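Local structure of desmoplakin (Homo sapiens, 3R6N) at residues Y119-K124 against V193-N198; M367-S372 against Q418-F423; R384-A389 against K440-L445. The protein probably helps link intermediate filaments to desmosomal cell junctions; this fragment of its plakin domain holds spectrin repeats and an SH3 domain. One frame throughout, in Å; residues are numbered along the deposited sequence.

Contact 1 (Y119-K124 against V193-N198); sequences YDWSDK and VHLKEN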
ATOM      1  N   TYR A 119      -8.878  11.781  -1.946  1.00 65.42           N
ATOM      2  CA  TYR A 119      -7.500  11.616  -2.391  1.00 66.07           C
ATOM      3  C   TYR A 119      -7.419  10.707  -3.611  1.00 64.41           C
ATOM      4  O   TYR A 119      -8.204   9.774  -3.752  1.00 63.27           O
ATOM      5  CB  TYR A 119      -6.631  11.057  -1.266  1.00 67.41           C
ATOM      6  CG  TYR A 119      -5.150  11.252  -1.493  1.00 67.03           C
ATOM      7  CD1 TYR A 119      -4.569  12.502  -1.342  1.00 69.31           C
ATOM      8  CD2 TYR A 119      -4.334  10.188  -1.851  1.00 66.36           C
ATOM      9  CE1 TYR A 119      -3.221  12.693  -1.548  1.00 73.80           C
ATOM     10  CE2 TYR A 119      -2.981  10.368  -2.056  1.00 67.88           C
ATOM     11  CZ  TYR A 119      -2.429  11.624  -1.904  1.00 73.07           C
ATOM     12  OH  TYR A 119      -1.080  11.819  -2.107  1.00 78.40           O
ATOM     13  N   ASP A 120      -6.463  10.989  -4.492  1.00 82.86           N
ATOM     14  CA  ASP A 120      -6.267  10.209  -5.713  1.00 81.78           C
ATOM     15  C   ASP A 120      -5.143   9.185  -5.541  1.00 81.16           C
ATOM     16  O   ASP A 120      -3.990   9.554  -5.325  1.00 82.95           O
ATOM     17  CB  ASP A 120      -5.962  11.147  -6.886  1.00 83.02           C
ATOM     18  CG  ASP A 120      -5.764  10.408  -8.193  1.00 82.56           C
ATOM     19  OD1 ASP A 120      -6.256   9.265  -8.311  1.00 81.89           O
ATOM     20  OD2 ASP A 120      -5.121  10.975  -9.106  1.00 83.49           O
ATOM     21  N   TRP A 121      -5.483   7.901  -5.636  1.00 68.44           N
ATOM     22  CA  TRP A 121      -4.504   6.830  -5.437  1.00 62.43           C
ATOM     23  C   TRP A 121      -4.151   6.094  -6.726  1.00 61.73           C
ATOM     24  O   TRP A 121      -3.536   5.024  -6.692  1.00 61.13           O
ATOM     25  CB  TRP A 121      -4.998   5.814  -4.408  1.00 67.16           C
ATOM     26  CG  TRP A 121      -5.017   6.324  -3.006  1.00 62.88           C
ATOM     27  CD1 TRP A 121      -6.117   6.648  -2.266  1.00 62.53           C
ATOM     28  CD2 TRP A 121      -3.882   6.567  -2.165  1.00 65.73           C
ATOM     29  NE1 TRP A 121      -5.738   7.078  -1.017  1.00 62.61           N
ATOM     30  CE2 TRP A 121      -4.371   7.039  -0.931  1.00 65.08           C
ATOM     31  CE3 TRP A 121      -2.500   6.433  -2.337  1.00 68.32           C
ATOM     32  CZ2 TRP A 121      -3.530   7.379   0.122  1.00 67.04           C
ATOM     33  CZ3 TRP A 121      -1.666   6.772  -1.283  1.00 71.08           C
ATOM     34  CH2 TRP A 121      -2.185   7.240  -0.072  1.00 70.25           C
ATOM     35  N   SER A 122      -4.543   6.663  -7.860  1.00 67.16           N
ATOM     36  CA  SER A 122      -4.246   6.068  -9.158  1.00 67.29           C
ATOM     37  C   SER A 122      -2.766   6.214  -9.490  1.00 60.79           C
ATOM     38  O   SER A 122      -1.962   6.612  -8.644  1.00 61.51           O
ATOM     39  CB  SER A 122      -5.055   6.753 -10.253  1.00 63.10           C
ATOM     40  OG  SER A 122      -4.701   8.120 -10.368  1.00 69.81           O
ATOM     41  N   ASP A 123      -2.414   5.884 -10.728  1.00 93.60           N
ATOM     42  CA  ASP A 123      -1.043   6.030 -11.201  1.00 93.83           C
ATOM     43  C   ASP A 123      -0.670   7.484 -11.486  1.00 95.55           C
ATOM     44  O   ASP A 123       0.509   7.829 -11.521  1.00 97.15           O
ATOM     45  CB  ASP A 123      -0.819   5.173 -12.446  1.00 93.45           C
ATOM     46  CG  ASP A 123      -1.697   5.593 -13.613  1.00 94.95           C
ATOM     47  OD1 ASP A 123      -1.198   5.612 -14.762  1.00 95.64           O
ATOM     48  OD2 ASP A 123      -2.888   5.904 -13.385  1.00 96.16           O
ATOM     49  N   LYS A 124      -1.675   8.330 -11.690  1.00 80.84           N
ATOM     50  CA  LYS A 124      -1.445   9.749 -11.943  1.00 82.77           C
ATOM     51  C   LYS A 124      -0.841  10.454 -10.729  1.00 84.74           C
ATOM     52  O   LYS A 124      -0.251  11.525 -10.859  1.00 87.68           O
ATOM     53  CB  LYS A 124      -2.750  10.447 -12.323  1.00 83.51           C
ATOM     54  CG  LYS A 124      -3.456   9.893 -13.551  1.00 84.32           C
ATOM     55  CD  LYS A 124      -4.856  10.504 -13.664  1.00 86.76           C
ATOM     56  CE  LYS A 124      -5.664   9.903 -14.807  1.00 90.13           C
ATOM     57  NZ  LYS A 124      -7.075  10.400 -14.786  1.00 92.83           N
ATOM     58  N   VAL A 193      -1.653   1.127   3.732  1.00 62.83           N
ATOM     59  CA  VAL A 193      -1.494   0.041   2.778  1.00 62.80           C
ATOM     60  C   VAL A 193      -1.343   0.555   1.353  1.00 61.86           C
ATOM     61  O   VAL A 193      -0.577  -0.005   0.566  1.00 63.88           O
ATOM     62  CB  VAL A 193      -2.646  -0.972   2.865  1.00 64.66           C
ATOM     63  CG1 VAL A 193      -2.658  -1.867   1.645  1.00 62.37           C
ATOM     64  CG2 VAL A 193      -2.497  -1.802   4.114  1.00 66.96           C
ATOM     65  N   HIS A 194      -2.072   1.615   1.020  1.00 73.00           N
ATOM     66  CA  HIS A 194      -1.906   2.250  -0.280  1.00 73.49           C
ATOM     67  C   HIS A 194      -0.481   2.764  -0.397  1.00 77.26           C
ATOM     68  O   HIS A 194       0.220   2.466  -1.362  1.00 78.72           O
ATOM     69  CB  HIS A 194      -2.906   3.392  -0.481  1.00 71.49           C
ATOM     70  CG  HIS A 194      -4.306   2.932  -0.737  1.00 68.38           C
ATOM     71  ND1 HIS A 194      -4.615   1.977  -1.685  1.00 67.93           N
ATOM     72  CD2 HIS A 194      -5.483   3.295  -0.176  1.00 66.22           C
ATOM     73  CE1 HIS A 194      -5.919   1.771  -1.691  1.00 66.00           C
ATOM     74  NE2 HIS A 194      -6.470   2.558  -0.785  1.00 64.79           N
ATOM     75  N   LEU A 195      -0.055   3.526   0.603  1.00 64.62           N
ATOM     76  CA  LEU A 195       1.299   4.065   0.633  1.00 65.29           C
ATOM     77  C   LEU A 195       2.354   2.995   0.355  1.00 66.88           C
ATOM     78  O   LEU A 195       3.341   3.252  -0.329  1.00 70.16           O
ATOM     79  CB  LEU A 195       1.578   4.743   1.977  1.00 65.34           C
ATOM     80  CG  LEU A 195       0.949   6.119   2.192  1.00 65.79           C
ATOM     81  CD1 LEU A 195       1.358   6.681   3.540  1.00 66.01           C
ATOM     82  CD2 LEU A 195       1.346   7.066   1.070  1.00 70.99           C
ATOM     83  N   LYS A 196       2.138   1.798   0.887  1.00 86.51           N
ATOM     84  CA  LYS A 196       3.082   0.701   0.716  1.00 89.21           C
ATOM     85  C   LYS A 196       3.032   0.115  -0.699  1.00 89.78           C
ATOM     86  O   LYS A 196       4.052   0.031  -1.381  1.00 92.57           O
ATOM     87  CB  LYS A 196       2.809  -0.390   1.755  1.00 90.06           C
ATOM     88  CG  LYS A 196       3.775  -1.561   1.709  1.00 94.73           C
ATOM     89  CD  LYS A 196       3.320  -2.682   2.634  1.00 95.62           C
ATOM     90  CE  LYS A 196       1.975  -3.258   2.196  1.00 92.42           C
ATOM     91  NZ  LYS A 196       1.396  -4.193   3.209  1.00 93.21           N
ATOM     92  N   GLU A 197       1.842  -0.289  -1.132  1.00 96.32           N
ATOM     93  CA  GLU A 197       1.666  -0.892  -2.449  1.00 92.85           C
ATOM     94  C   GLU A 197       1.992   0.096  -3.559  1.00 92.31           C
ATOM     95  O   GLU A 197       2.674  -0.243  -4.526  1.00 91.73           O
ATOM     96  CB  GLU A 197       0.238  -1.415  -2.623  1.00 88.23           C
ATOM     97  CG  GLU A 197      -0.172  -2.488  -1.627  1.00 88.58           C
ATOM     98  CD  GLU A 197       0.650  -3.756  -1.754  1.00 89.50           C
ATOM     99  OE1 GLU A 197       0.058  -4.828  -2.012  1.00 87.50           O
ATOM    100  OE2 GLU A 197       1.887  -3.686  -1.587  1.00 92.91           O
ATOM    101  N   ASN A 198       1.494   1.318  -3.423  1.00 67.47           N
ATOM    102  CA  ASN A 198       1.774   2.359  -4.400  1.00 67.51           C
ATOM    103  C   ASN A 198       3.264   2.683  -4.483  1.00 70.99           C
ATOM    104  O   ASN A 198       3.787   2.960  -5.562  1.00 70.53           O
ATOM    105  CB  ASN A 198       0.954   3.619  -4.113  1.00 67.55           C
ATOM    106  CG  ASN A 198      -0.466   3.521  -4.642  1.00 62.68           C
ATOM    107  OD1 ASN A 198      -1.087   2.459  -4.593  1.00 61.17           O
ATOM    108  ND2 ASN A 198      -0.982   4.629  -5.165  1.00 62.31           N
TER

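Contact 2 (M367-S372 against Q418-F423); sequences MKSLVS and QGSEMF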
ATOM      1  N   MET A 367      35.066 -18.243 -30.335  1.00 89.72           N
ATOM      2  CA  MET A 367      36.471 -17.987 -30.053  1.00 89.83           C
ATOM      3  C   MET A 367      37.193 -19.254 -29.610  1.00 89.14           C
ATOM      4  O   MET A 367      38.320 -19.507 -30.028  1.00 89.67           O
ATOM      5  CB  MET A 367      36.616 -16.881 -29.012  1.00 89.90           C
ATOM      6  CG  MET A 367      35.883 -15.611 -29.403  1.00 90.66           C
ATOM      7  SD  MET A 367      36.620 -14.115 -28.729  1.00 91.93           S
ATOM      8  CE  MET A 367      36.566 -14.469 -26.977  1.00 91.00           C
ATOM      9  N   LYS A 368      36.540 -20.054 -28.774  1.00 92.89           N
ATOM     10  CA  LYS A 368      37.124 -21.311 -28.322  1.00 92.26           C
ATOM     11  C   LYS A 368      37.524 -22.188 -29.504  1.00 92.95           C
ATOM     12  O   LYS A 368      38.503 -22.936 -29.436  1.00 92.88           O
ATOM     13  CB  LYS A 368      36.160 -22.057 -27.393  1.00 91.31           C
ATOM     14  CG  LYS A 368      36.419 -21.807 -25.911  1.00 90.42           C
ATOM     15  CD  LYS A 368      37.747 -22.419 -25.475  1.00 90.31           C
ATOM     16  CE  LYS A 368      38.391 -21.644 -24.330  1.00 90.42           C
ATOM     17  NZ  LYS A 368      37.579 -21.677 -23.083  1.00 89.48           N
ATOM     18  N   SER A 369      36.766 -22.088 -30.589  1.00 92.94           N
ATOM     19  CA  SER A 369      37.043 -22.868 -31.784  1.00 93.98           C
ATOM     20  C   SER A 369      38.137 -22.209 -32.606  1.00 94.69           C
ATOM     21  O   SER A 369      38.881 -22.882 -33.313  1.00 95.29           O
ATOM     22  CB  SER A 369      35.783 -23.028 -32.633  1.00 95.17           C
ATOM     23  OG  SER A 369      35.419 -21.797 -33.233  1.00 95.76           O
ATOM     24  N   LEU A 370      38.229 -20.887 -32.520  1.00103.94           N
ATOM     25  CA  LEU A 370      39.264 -20.169 -33.247  1.00104.95           C
ATOM     26  C   LEU A 370      40.613 -20.396 -32.580  1.00104.86           C
ATOM     27  O   LEU A 370      41.660 -20.255 -33.210  1.00105.89           O
ATOM     28  CB  LEU A 370      38.949 -18.678 -33.318  1.00105.48           C
ATOM     29  CG  LEU A 370      39.916 -17.881 -34.194  1.00106.87           C
ATOM     30  CD1 LEU A 370      39.908 -18.418 -35.617  1.00107.63           C
ATOM     31  CD2 LEU A 370      39.579 -16.401 -34.172  1.00107.62           C
ATOM     32  N   VAL A 371      40.580 -20.756 -31.301  1.00 79.76           N
ATOM     33  CA  VAL A 371      41.800 -21.052 -30.559  1.00 79.89           C
ATOM     34  C   VAL A 371      42.288 -22.464 -30.861  1.00 79.66           C
ATOM     35  O   VAL A 371      43.487 -22.696 -31.007  1.00 78.93           O
ATOM     36  CB  VAL A 371      41.601 -20.894 -29.038  1.00 77.31           C
ATOM     37  CG1 VAL A 371      42.879 -21.250 -28.298  1.00 76.94           C
ATOM     38  CG2 VAL A 371      41.175 -19.476 -28.701  1.00 77.57           C
ATOM     39  N   SER A 372      41.356 -23.406 -30.952  1.00 85.17           N
ATOM     40  CA  SER A 372      41.710 -24.781 -31.285  1.00 85.21           C
ATOM     41  C   SER A 372      42.228 -24.864 -32.712  1.00 86.51           C
ATOM     42  O   SER A 372      43.012 -25.748 -33.047  1.00 87.00           O
ATOM     43  CB  SER A 372      40.513 -25.718 -31.105  1.00 84.67           C
ATOM     44  OG  SER A 372      40.304 -26.033 -29.738  1.00 83.45           O
ATOM     45  N   GLN A 418      31.547 -27.667 -33.957  1.00144.74           N
ATOM     46  CA  GLN A 418      30.198 -28.194 -34.126  1.00147.48           C
ATOM     47  C   GLN A 418      29.158 -27.083 -34.225  1.00148.02           C
ATOM     48  O   GLN A 418      28.485 -26.940 -35.247  1.00150.71           O
ATOM     49  CB  GLN A 418      29.855 -29.141 -32.974  1.00147.13           C
ATOM     50  CG  GLN A 418      28.502 -29.813 -33.096  1.00147.17           C
ATOM     51  CD  GLN A 418      28.262 -30.836 -32.001  1.00143.36           C
ATOM     52  OE1 GLN A 418      27.123 -31.078 -31.599  1.00142.21           O
ATOM     53  NE2 GLN A 418      29.340 -31.447 -31.516  1.00141.78           N
ATOM     54  N   GLY A 419      29.032 -26.295 -33.163  1.00125.70           N
ATOM     55  CA  GLY A 419      28.059 -25.218 -33.127  1.00126.04           C
ATOM     56  C   GLY A 419      28.668 -23.838 -33.288  1.00124.20           C
ATOM     57  O   GLY A 419      28.285 -22.898 -32.595  1.00122.93           O
ATOM     58  N   SER A 420      29.613 -23.711 -34.212  1.00126.06           N
ATOM     59  CA  SER A 420      30.301 -22.444 -34.427  1.00124.69           C
ATOM     60  C   SER A 420      29.924 -21.832 -35.769  1.00126.74           C
ATOM     61  O   SER A 420      29.533 -22.541 -36.696  1.00129.18           O
ATOM     62  CB  SER A 420      31.818 -22.643 -34.352  1.00123.15           C
ATOM     63  OG  SER A 420      32.506 -21.425 -34.582  1.00122.34           O
ATOM     64  N   GLU A 421      30.045 -20.512 -35.866  1.00112.83           N
ATOM     65  CA  GLU A 421      29.749 -19.806 -37.109  1.00114.63           C
ATOM     66  C   GLU A 421      31.012 -19.188 -37.703  1.00113.90           C
ATOM     67  O   GLU A 421      30.943 -18.263 -38.511  1.00114.78           O
ATOM     68  CB  GLU A 421      28.682 -18.734 -36.874  1.00114.96           C
ATOM     69  CG  GLU A 421      29.048 -17.695 -35.824  1.00112.64           C
ATOM     70  CD  GLU A 421      27.829 -17.121 -35.121  1.00112.74           C
ATOM     71  OE1 GLU A 421      26.767 -17.780 -35.145  1.00114.26           O
ATOM     72  OE2 GLU A 421      27.928 -16.017 -34.543  1.00111.59           O
ATOM     73  N   MET A 422      32.163 -19.713 -37.302  1.00107.33           N
ATOM     74  CA  MET A 422      33.446 -19.183 -37.744  1.00106.84           C
ATOM     75  C   MET A 422      34.000 -19.954 -38.936  1.00108.26           C
ATOM     76  O   MET A 422      34.793 -19.427 -39.720  1.00108.68           O
ATOM     77  CB  MET A 422      34.451 -19.220 -36.593  1.00104.85           C
ATOM     78  CG  MET A 422      34.107 -18.288 -35.452  1.00103.66           C
ATOM     79  SD  MET A 422      34.525 -16.577 -35.825  1.00104.14           S
ATOM     80  CE  MET A 422      36.286 -16.593 -35.485  1.00103.71           C
ATOM     81  N   PHE A 423      33.581 -21.207 -39.069  1.00108.04           N
ATOM     82  CA  PHE A 423      34.118 -22.074 -40.107  1.00109.57           C
ATOM     83  C   PHE A 423      33.031 -22.760 -40.927  1.00112.45           C
ATOM     84  O   PHE A 423      32.289 -23.603 -40.422  1.00113.15           O
ATOM     85  CB  PHE A 423      35.053 -23.117 -39.491  1.00108.42           C
ATOM     86  CG  PHE A 423      36.202 -22.522 -38.730  1.00106.22           C
ATOM     87  CD1 PHE A 423      37.395 -22.228 -39.369  1.00106.33           C
ATOM     88  CD2 PHE A 423      36.088 -22.252 -37.377  1.00104.42           C
ATOM     89  CE1 PHE A 423      38.454 -21.678 -38.670  1.00104.97           C
ATOM     90  CE2 PHE A 423      37.141 -21.702 -36.673  1.00103.00           C
ATOM     91  CZ  PHE A 423      38.327 -21.415 -37.320  1.00103.42           C
TER

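Contact 3 (R384-A389 against K440-L445); sequences RAMTIA and KHYQTL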
ATOM      1  N   ARG A 384      54.832 -30.880 -40.390  1.00131.67           N
ATOM      2  CA  ARG A 384      55.186 -30.632 -41.782  1.00133.53           C
ATOM      3  C   ARG A 384      56.690 -30.418 -41.934  1.00135.04           C
ATOM      4  O   ARG A 384      57.307 -30.946 -42.856  1.00136.60           O
ATOM      5  CB  ARG A 384      54.403 -29.432 -42.326  1.00133.58           C
ATOM      6  CG  ARG A 384      54.921 -28.902 -43.655  1.00135.55           C
ATOM      7  CD  ARG A 384      53.807 -28.792 -44.689  1.00136.04           C
ATOM      8  NE  ARG A 384      53.298 -30.104 -45.080  1.00136.49           N
ATOM      9  CZ  ARG A 384      53.880 -30.892 -45.980  1.00138.21           C
ATOM     10  NH1 ARG A 384      54.994 -30.502 -46.584  1.00139.49           N
ATOM     11  NH2 ARG A 384      53.350 -32.071 -46.273  1.00138.90           N
ATOM     12  N   ALA A 385      57.275 -29.652 -41.017  1.00106.54           N
ATOM     13  CA  ALA A 385      58.701 -29.338 -41.062  1.00108.44           C
ATOM     14  C   ALA A 385      59.592 -30.515 -40.647  1.00108.81           C
ATOM     15  O   ALA A 385      60.819 -30.446 -40.779  1.00110.69           O
ATOM     16  CB  ALA A 385      59.003 -28.112 -40.208  1.00108.73           C
ATOM     17  N   MET A 386      58.977 -31.583 -40.142  1.00124.41           N
ATOM     18  CA  MET A 386      59.722 -32.764 -39.713  1.00124.63           C
ATOM     19  C   MET A 386      60.391 -33.488 -40.874  1.00126.45           C
ATOM     20  O   MET A 386      59.724 -33.916 -41.825  1.00126.64           O
ATOM     21  CB  MET A 386      58.825 -33.740 -38.944  1.00122.62           C
ATOM     22  CG  MET A 386      58.396 -33.270 -37.560  1.00120.87           C
ATOM     23  SD  MET A 386      57.753 -34.621 -36.547  1.00118.96           S
ATOM     24  CE  MET A 386      56.555 -35.340 -37.666  1.00119.03           C
ATOM     25  N   THR A 387      61.714 -33.618 -40.782  1.00140.24           N
ATOM     26  CA  THR A 387      62.515 -34.386 -41.731  1.00142.10           C
ATOM     27  C   THR A 387      63.091 -35.593 -41.004  1.00141.87           C
ATOM     28  O   THR A 387      63.185 -35.592 -39.776  1.00140.48           O
ATOM     29  CB  THR A 387      63.744 -33.565 -42.192  1.00144.58           C
ATOM     30  OG1 THR A 387      63.356 -32.201 -42.393  1.00144.76           O
ATOM     31  CG2 THR A 387      64.308 -34.135 -43.488  1.00146.54           C
ATOM     32  N   ILE A 388      63.469 -36.625 -41.747  1.00135.69           N
ATOM     33  CA  ILE A 388      64.065 -37.807 -41.137  1.00135.77           C
ATOM     34  C   ILE A 388      65.374 -37.486 -40.421  1.00137.04           C
ATOM     35  O   ILE A 388      65.617 -37.956 -39.311  1.00136.32           O
ATOM     36  CB  ILE A 388      64.315 -38.914 -42.186  1.00137.26           C
ATOM     37  CG1 ILE A 388      62.991 -39.367 -42.799  1.00136.50           C
ATOM     38  CG2 ILE A 388      65.020 -40.094 -41.543  1.00137.59           C
ATOM     39  CD1 ILE A 388      63.125 -40.543 -43.739  1.00138.22           C
ATOM     40  N   ALA A 389      66.209 -36.681 -41.069  1.00135.68           N
ATOM     41  CA  ALA A 389      67.473 -36.257 -40.487  1.00137.64           C
ATOM     42  C   ALA A 389      67.245 -35.440 -39.219  1.00136.67           C
ATOM     43  O   ALA A 389      67.959 -35.597 -38.229  1.00137.48           O
ATOM     44  CB  ALA A 389      68.273 -35.459 -41.497  1.00140.33           C
ATOM     45  N   LYS A 440      49.623 -38.788 -42.309  1.00137.76           N
ATOM     46  CA  LYS A 440      50.381 -39.769 -43.074  1.00139.93           C
ATOM     47  C   LYS A 440      51.825 -39.338 -43.318  1.00139.58           C
ATOM     48  O   LYS A 440      52.710 -40.181 -43.450  1.00140.64           O
ATOM     49  CB  LYS A 440      49.674 -40.108 -44.388  1.00142.90           C
ATOM     50  CG  LYS A 440      48.392 -40.901 -44.193  1.00144.41           C
ATOM     51  CD  LYS A 440      47.995 -41.655 -45.449  1.00148.37           C
ATOM     52  CE  LYS A 440      46.844 -42.611 -45.171  1.00150.55           C
ATOM     53  NZ  LYS A 440      46.543 -43.474 -46.346  1.00155.09           N
ATOM     54  N   HIS A 441      52.066 -38.031 -43.370  1.00129.98           N
ATOM     55  CA  HIS A 441      53.430 -37.530 -43.507  1.00129.96           C
ATOM     56  C   HIS A 441      54.251 -37.976 -42.307  1.00128.90           C
ATOM     57  O   HIS A 441      55.476 -38.071 -42.376  1.00129.60           O
ATOM     58  CB  HIS A 441      53.455 -36.004 -43.619  1.00129.08           C
ATOM     59  CG  HIS A 441      54.838 -35.427 -43.689  1.00129.50           C
ATOM     60  ND1 HIS A 441      55.591 -35.436 -44.844  1.00131.40           N
ATOM     61  CD2 HIS A 441      55.604 -34.830 -42.745  1.00128.66           C
ATOM     62  CE1 HIS A 441      56.760 -34.866 -44.610  1.00131.72           C
ATOM     63  NE2 HIS A 441      56.794 -34.489 -43.344  1.00130.22           N
ATOM     64  N   TYR A 442      53.557 -38.251 -41.207  1.00122.99           N
ATOM     65  CA  TYR A 442      54.202 -38.710 -39.986  1.00122.00           C
ATOM     66  C   TYR A 442      54.494 -40.203 -40.043  1.00123.25           C
ATOM     67  O   TYR A 442      55.614 -40.629 -39.768  1.00123.72           O
ATOM     68  CB  TYR A 442      53.336 -38.390 -38.766  1.00119.92           C
ATOM     69  CG  TYR A 442      53.919 -38.876 -37.457  1.00118.98           C
ATOM     70  CD1 TYR A 442      54.966 -38.196 -36.848  1.00118.69           C
ATOM     71  CD2 TYR A 442      53.422 -40.012 -36.830  1.00118.73           C
ATOM     72  CE1 TYR A 442      55.502 -38.634 -35.651  1.00118.14           C
ATOM     73  CE2 TYR A 442      53.952 -40.457 -35.632  1.00117.91           C
ATOM     74  CZ  TYR A 442      54.994 -39.765 -35.049  1.00117.61           C
ATOM     75  OH  TYR A 442      55.527 -40.204 -33.860  1.00117.12           O
ATOM     76  N   GLN A 443      53.488 -40.998 -40.398  1.00142.25           N
ATOM     77  CA  GLN A 443      53.665 -42.444 -40.474  1.00143.83           C
ATOM     78  C   GLN A 443      54.577 -42.828 -41.638  1.00146.04           C
ATOM     79  O   GLN A 443      54.973 -43.985 -41.780  1.00147.57           O
ATOM     80  CB  GLN A 443      52.319 -43.167 -40.570  1.00144.87           C
ATOM     81  CG  GLN A 443      52.434 -44.681 -40.446  1.00146.60           C
ATOM     82  CD  GLN A 443      51.120 -45.344 -40.089  1.00147.40           C
ATOM     83  OE1 GLN A 443      50.245 -44.725 -39.482  1.00145.85           O
ATOM     84  NE2 GLN A 443      50.975 -46.611 -40.462  1.00150.10           N
ATOM     85  N   THR A 444      54.906 -41.847 -42.470  1.00128.06           N
ATOM     86  CA  THR A 444      55.915 -42.040 -43.499  1.00129.99           C
ATOM     87  C   THR A 444      57.288 -42.020 -42.845  1.00129.51           C
ATOM     88  O   THR A 444      58.205 -42.711 -43.282  1.00131.15           O
ATOM     89  CB  THR A 444      55.850 -40.941 -44.567  1.00130.49           C
ATOM     90  OG1 THR A 444      54.626 -41.062 -45.300  1.00131.59           O
ATOM     91  CG2 THR A 444      57.021 -41.067 -45.528  1.00132.37           C
ATOM     92  N   LEU A 445      57.415 -41.230 -41.786  1.00134.32           N
ATOM     93  CA  LEU A 445      58.670 -41.113 -41.059  1.00134.21           C
ATOM     94  C   LEU A 445      58.725 -42.097 -39.888  1.00133.51           C
ATOM     95  O   LEU A 445      59.773 -42.279 -39.270  1.00133.85           O
ATOM     96  CB  LEU A 445      58.856 -39.680 -40.555  1.00133.08           C
ATOM     97  CG  LEU A 445      58.608 -38.570 -41.581  1.00133.48           C
ATOM     98  CD1 LEU A 445      58.848 -37.203 -40.960  1.00132.68           C
ATOM     99  CD2 LEU A 445      59.481 -38.766 -42.809  1.00135.68           C
TER

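Contact 1 (Y119-K124 against V193-N198)
W121 lies flat against the side of helix 167-225, where H194 and N198 receive it. H194 covers one face of the indole. Its CB sits over the six-membered ring, 3.6 Å from the ring centroid and close to the normal, a CH-pi contact. Its imidazole stacks face-to-face on the five-membered ring, with centroids 4.3 Å apart and planes at 26°. H194 CG lies beside its backbone N and anti to the carbonyl carbon (chi1 -74°), which sets the root of the imidazole near W121 CD2. The opposite face of W121 is met by Y119 CD2. The edge of the indole is also lined. L195 CD2 comes to W121 CH2 at 3.7 Å in the ring plane, and N198 ND2 approaches W121 CE3 there too. The same ND2 donates to W121 O at 3.0 Å. W121 O lies close to the N198 amide plane, while ND2 stands above the carbonyl plane, 40° out of it. The amide is turned nearly at a right angle to the indole. In the loop, D120 OD1 accepts from both S122 N and S122 OG. The bond to S122 N makes an Asx turn. H194 NE2 bonds V331 O of the SH3 domain. The contact therefore ties a loop between helices to helix 167-225, consistent with a spectrin repeat–SH3 junction of the plakin domain.

Contact 2 (M367-S372 against Q418-F423)
Helix residue S369 and loop residue S420 face each other with their CA atoms 7.3 Å apart, and L370 pairs in the same way with M422. The loop joins helices 399-417 and 425-447 and packs on the side of helix 340-384, an arrangement consistent with the helical bundle of a spectrin-like domain. S369 OG sits between the backbone N and the carbonyl carbon (chi1 70°). It bonds N366 O and comes to 3.2 Å from S420 OG. It also lies in the plane of the F423 ring, at the edge, 3.8 Å from CE2. N366 reaches across as well: its OD1 bonds S420 OG and E421 N, which pins the loop to the helix. S420 OG in turn accepts from M422 N, and this is an ST turn. The apolar half of the contact is carried by L370. Its CD1 meets F423 CZ at 3.8 Å and lies near M422 CE as well. Helix 399-417 adds F413, edge-to-face with F423. The M422 chain bends at chi2 and chi3 (-78° and -80°), and its terminal methyl lands on L370. There M422 CE rests 3.6 Å from L370 CD2.

Contact 3 (R384-A389 against K440-L445)
H441 reaches from helix 425-447 to the backbone of M386, in the turn that follows helix 340-384. Both segments belong to the spectrin-like domain, and the contact joins the turn between helices 340-384 and 388-391 to helix 425-447 near the end of the rod. H441 NE2 donates to M386 O at 3.3 Å, a weak bond with an N-H...O angle of 155°. The carbonyl oxygen meets the imidazole at its edge, near the ring plane. R384 O lies 3.6 Å from the same NE2, at an oblique position. H441 CG is anti to its backbone N (chi1 177°), and its side chain sets out toward the turn.

M386 meets Y442 and L445. Its CE lies in the plane of the Y442 ring, at the edge beside CD1. The two side chains cross at a slant, with the methionine chain bent at chi3 (-51°). L445 packs beside it. Its CD1 comes to 4.0 Å from M386 CB and also packs against M386 O.

Further out, Y442 packs on Y399, M400 and I403 of helix 399-417. L391 of helix 388-391 touches both M386 and L445. Helix 399-417 thus backs the tyrosine, and the short helix backs the methionine and the leucine. The guanidinium of R384 stands near the other ring nitrogen of H441, with R384 NH2 4.3 Å from H441 ND1. If arginine carries its usual charge, it would probably disfavour protonation of the imidazole. At the start of helix 388-391, I388 meets the second branch of L445: its CG1 lies 3.6 Å from L445 CD2.

In the fold
The three contacts follow the long axis of the rod. The centre of contact 1 lies about 7 Å from the centre of the chain, those of contacts 2 and 3 about 53 and 80 Å. Between nearest atoms, contact 1 is about 41 Å from contact 2 and about 70 Å from contact 3. Contacts 2 and 3 are about 15 Å apart, and their segments alternate along the chain. Both draw on helix 340-384 or the turn after it, and on helix 425-447 or the loop before it. Dithiothreitol and its cyclic disulfide bind among the helices that lead to contact 1: helix 130-161 lines both pockets, helix 68-117 adds W108 to one, and helix 167-225 adds L177 to the other.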